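Local coordinates for 3-dehydroshikimate dehydratase (Bacillus anthracis, PDB 3DX5), which converts 3-dehydroshikimate to 3,4-dihydroxybenzoate in the biosynthesis of the siderophore petrobactin, using a manganese ion as cofactor, at residues 208-213 with 224-229. Sequence-based numbering, arbitrary orientation.
With DHB (3,4-dihydroxybenzoic acid), chain D.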
ATOM      1  N   LEU A 208      -0.313  -0.363 -20.150  1.00 14.81           N
ATOM      2  CA  LEU A 208      -0.975  -1.430 -19.370  1.00 14.73           C
ATOM      3  C   LEU A 208      -0.201  -1.942 -18.161  1.00 13.83           C
ATOM      4  O   LEU A 208      -0.814  -2.394 -17.210  1.00 13.04           O
ATOM      5  CB  LEU A 208      -1.411  -2.612 -20.258  1.00 15.05           C
ATOM      6  CG  LEU A 208      -2.682  -2.346 -21.071  1.00 15.39           C
ATOM      7  CD1 LEU A 208      -2.763  -3.369 -22.212  1.00 16.93           C
ATOM      8  CD2 LEU A 208      -3.938  -2.394 -20.222  1.00 13.67           C
ATOM      9  N   HIS A 209       1.131  -1.858 -18.204  1.00 12.38           N
ATOM     10  CA  HIS A 209       1.988  -2.328 -17.126  1.00 13.56           C
ATOM     11  C   HIS A 209       1.770  -1.496 -15.833  1.00 12.72           C
ATOM     12  O   HIS A 209       2.181  -1.928 -14.769  1.00 13.30           O
ATOM     13  CB  HIS A 209       3.469  -2.234 -17.558  1.00 13.84           C
ATOM     14  CG  HIS A 209       3.842  -0.868 -18.056  1.00 15.76           C
ATOM     15  ND1 HIS A 209       4.324   0.123 -17.227  1.00 17.58           N
ATOM     16  CD2 HIS A 209       3.715  -0.296 -19.281  1.00 17.32           C
ATOM     17  CE1 HIS A 209       4.520   1.234 -17.924  1.00 16.32           C
ATOM     18  NE2 HIS A 209       4.154   1.006 -19.172  1.00 18.39           N
ATOM     19  N   VAL A 210       1.130  -0.321 -15.903  1.00 12.19           N
ATOM     20  CA  VAL A 210       0.897   0.462 -14.658  1.00 11.34           C
ATOM     21  C   VAL A 210      -0.084  -0.260 -13.732  1.00 11.78           C
ATOM     22  O   VAL A 210      -0.101   0.001 -12.528  1.00 11.73           O
ATOM     23  CB  VAL A 210       0.441   1.935 -14.888  1.00 10.66           C
ATOM     24  CG1 VAL A 210       1.507   2.716 -15.661  1.00 10.11           C
ATOM     25  CG2 VAL A 210      -0.998   1.993 -15.563  1.00  8.22           C
ATOM     26  N   PHE A 211      -0.856  -1.201 -14.288  1.00 11.75           N
ATOM     27  CA  PHE A 211      -1.716  -2.037 -13.461  1.00 12.28           C
ATOM     28  C   PHE A 211      -1.069  -3.259 -12.834  1.00 12.42           C
ATOM     29  O   PHE A 211      -1.740  -4.009 -12.128  1.00 13.45           O
ATOM     30  CB  PHE A 211      -2.979  -2.448 -14.204  1.00 11.57           C
ATOM     31  CG  PHE A 211      -3.817  -1.281 -14.608  1.00 12.30           C
ATOM     32  CD1 PHE A 211      -4.214  -0.318 -13.658  1.00 11.40           C
ATOM     33  CD2 PHE A 211      -4.180  -1.111 -15.929  1.00 13.31           C
ATOM     34  CE1 PHE A 211      -4.996   0.783 -14.039  1.00 11.26           C
ATOM     35  CE2 PHE A 211      -4.973  -0.014 -16.313  1.00 13.15           C
ATOM     36  CZ  PHE A 211      -5.375   0.928 -15.372  1.00 11.35           C
ATOM     37  N   GLU A 212       0.209  -3.477 -13.055  1.00 12.55           N
ATOM     38  CA  GLU A 212       0.844  -4.572 -12.358  1.00 13.89           C
ATOM     39  C   GLU A 212       0.731  -4.313 -10.842  1.00 14.35           C
ATOM     40  O   GLU A 212       0.979  -3.192 -10.390  1.00 14.48           O
ATOM     41  CB  GLU A 212       2.312  -4.706 -12.780  1.00 13.89           C
ATOM     42  CG  GLU A 212       2.443  -5.232 -14.223  1.00 19.95           C
ATOM     43  CD  GLU A 212       3.886  -5.210 -14.725  1.00 26.62           C
ATOM     44  OE1 GLU A 212       4.787  -5.005 -13.879  1.00 29.06           O
ATOM     45  OE2 GLU A 212       4.120  -5.392 -15.950  1.00 29.65           O
ATOM     46  N   PRO A 213       0.356  -5.355 -10.066  1.00 14.94           N
ATOM     47  CA  PRO A 213       0.068  -5.198  -8.634  1.00 14.03           C
ATOM     48  C   PRO A 213       1.194  -4.495  -7.884  1.00 14.18           C
ATOM     49  O   PRO A 213       0.928  -3.586  -7.109  1.00 14.19           O
ATOM     50  CB  PRO A 213      -0.172  -6.651  -8.159  1.00 14.01           C
ATOM     51  CG  PRO A 213      -0.873  -7.275  -9.387  1.00 14.85           C
ATOM     52  CD  PRO A 213      -0.040  -6.707 -10.570  1.00 14.16           C
ATOM     53  N   THR A 224       0.810   7.027 -14.971  1.00 13.08           N
ATOM     54  CA  THR A 224       0.672   7.480 -16.369  1.00 14.58           C
ATOM     55  C   THR A 224      -0.258   6.579 -17.154  1.00 14.50           C
ATOM     56  O   THR A 224      -0.168   5.350 -17.054  1.00 15.50           O
ATOM     57  CB  THR A 224       2.039   7.517 -17.077  1.00 15.02           C
ATOM     58  OG1 THR A 224       2.851   8.452 -16.396  1.00 15.64           O
ATOM     59  CG2 THR A 224       1.956   7.967 -18.564  1.00 16.24           C
ATOM     60  N   GLY A 225      -1.177   7.184 -17.900  1.00 13.66           N
ATOM     61  CA  GLY A 225      -2.092   6.402 -18.754  1.00 13.27           C
ATOM     62  C   GLY A 225      -3.396   6.026 -18.069  1.00 12.96           C
ATOM     63  O   GLY A 225      -4.341   5.663 -18.740  1.00 13.32           O
HETATM   64  N   MSE A 226      -3.463   6.095 -16.735  1.00 12.34           N
HETATM   65  CA  MSE A 226      -4.736   5.835 -16.038  1.00 11.96           C
HETATM   66  C   MSE A 226      -5.712   6.999 -16.285  1.00 11.99           C
HETATM   67  O   MSE A 226      -5.378   8.131 -16.001  1.00 11.85           O
HETATM   68  CB  MSE A 226      -4.515   5.644 -14.524  1.00 12.05           C
HETATM   69  CG  MSE A 226      -3.607   4.446 -14.136  1.00 10.93           C
HETATM   70 SE   MSE A 226      -3.622   4.265 -12.220  0.85  9.67          SE
HETATM   71  CE  MSE A 226      -2.195   2.914 -12.010  1.00  9.17           C
ATOM     72  N   VAL A 227      -6.906   6.720 -16.802  1.00 11.72           N
ATOM     73  CA  VAL A 227      -7.815   7.796 -17.223  1.00 12.60           C
ATOM     74  C   VAL A 227      -9.270   7.490 -16.878  1.00 12.74           C
ATOM     75  O   VAL A 227      -9.631   6.328 -16.724  1.00 13.04           O
ATOM     76  CB  VAL A 227      -7.734   8.098 -18.768  1.00 12.35           C
ATOM     77  CG1 VAL A 227      -6.384   8.728 -19.143  1.00 13.99           C
ATOM     78  CG2 VAL A 227      -8.050   6.832 -19.613  1.00 10.13           C
ATOM     79  N   PRO A 228     -10.124   8.536 -16.778  1.00 13.58           N
ATOM     80  CA  PRO A 228     -11.562   8.259 -16.540  1.00 14.26           C
ATOM     81  C   PRO A 228     -12.148   7.327 -17.608  1.00 14.40           C
ATOM     82  O   PRO A 228     -11.597   7.225 -18.733  1.00 14.27           O
ATOM     83  CB  PRO A 228     -12.208   9.658 -16.630  1.00 15.10           C
ATOM     84  CG  PRO A 228     -11.111  10.593 -16.079  1.00 14.29           C
ATOM     85  CD  PRO A 228      -9.810   9.980 -16.664  1.00 14.04           C
ATOM     86  N   LEU A 229     -13.266   6.681 -17.278  1.00 14.51           N
ATOM     87  CA  LEU A 229     -13.864   5.664 -18.149  1.00 14.67           C
ATOM     88  C   LEU A 229     -14.106   6.086 -19.594  1.00 14.76           C
ATOM     89  O   LEU A 229     -13.882   5.285 -20.517  1.00 14.21           O
ATOM     90  CB  LEU A 229     -15.193   5.155 -17.566  1.00 14.27           C
ATOM     91  CG  LEU A 229     -15.112   4.475 -16.188  1.00 15.17           C
ATOM     92  CD1 LEU A 229     -16.497   3.906 -15.870  1.00 13.67           C
ATOM     93  CD2 LEU A 229     -14.047   3.362 -16.184  1.00 12.06           C
TER
HETATM   94  C1  DHB D 289      -5.745  -5.228  -7.902  1.00 18.25           C
HETATM   95  C2  DHB D 289      -6.810  -5.255  -8.797  1.00 18.29           C
HETATM   96  C3  DHB D 289      -6.615  -4.918 -10.140  1.00 18.33           C
HETATM   97  O3  DHB D 289      -7.611  -4.926 -11.082  1.00 15.67           O
HETATM   98  C4  DHB D 289      -5.262  -4.569 -10.583  1.00 20.66           C
HETATM   99  O4  DHB D 289      -5.112  -4.258 -11.889  1.00 20.45           O
HETATM  100  C5  DHB D 289      -4.199  -4.575  -9.685  1.00 19.34           C
HETATM  101  C6  DHB D 289      -4.458  -4.903  -8.342  1.00 20.09           C
HETATM  102  C   DHB D 289      -5.999  -5.579  -6.445  1.00 18.97           C
HETATM  103  O1  DHB D 289      -5.107  -5.623  -5.591  1.00 18.58           O
HETATM  104  O2  DHB D 289      -7.242  -5.833  -6.043  1.00 18.36           O
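Phe211 and selenomethionine Met226 share a first torsion of -61°, which sets CG of each opposite its own carbonyl carbon and beside its backbone N; beyond CG the Met226 chain runs extended (chi2 -174°), so that SE and CE reach past the phenyl ring toward the backbone of Val210. The two side chains pass in opposite directions. Met226 CG lies 3.9 Å from Phe211 CE1, while SE is 5.3 Å from the ring centroid and 60° off the ring normal, an oblique Met-aromatic contact. At the end of the Met226 side chain, the methyl CE rests 3.6 Å from Val210 O, a carbonyl that accepts a hydrogen bond from Asn215 ND2.

Val210 touches both side chains through one methyl: its CG2 stands 4.2 Å above the centre of the Phe211 ring and also packs 3.9 Å from Met226 CG. The second methyl, CG1, turns to the 224-229 backbone, 3.4 Å from Thr224 O. No hydrogen bond joins 208-213 to 224-229: the segments meet through van der Waals contact alone, methyl carbons against side chains and carbonyl oxygens, burying 196 Å² in total.

Within the TIM barrel, the contact joins the 3-10 turn that follows strand 194-202 to the short, weakly bonded strand 226-227, which pairs antiparallel with strand 194-202. Phe211 also touches His175 and makes a cation-pi contact with Lys200, both hydrogen-bonded to the bound 3,4-dihydroxybenzoic acid. The Phe211 backbone meets that molecule itself, accepting a weak hydrogen bond at O from DHB O4 (3.4 Å). The chemistry is thus divided: Val210 covers one face of the ring and Met226 meets it obliquely, which probably helps to place Phe211 in the pocket wall, while Lys200 and His175 hydrogen-bond the product and Phe211 O adds its weak bond.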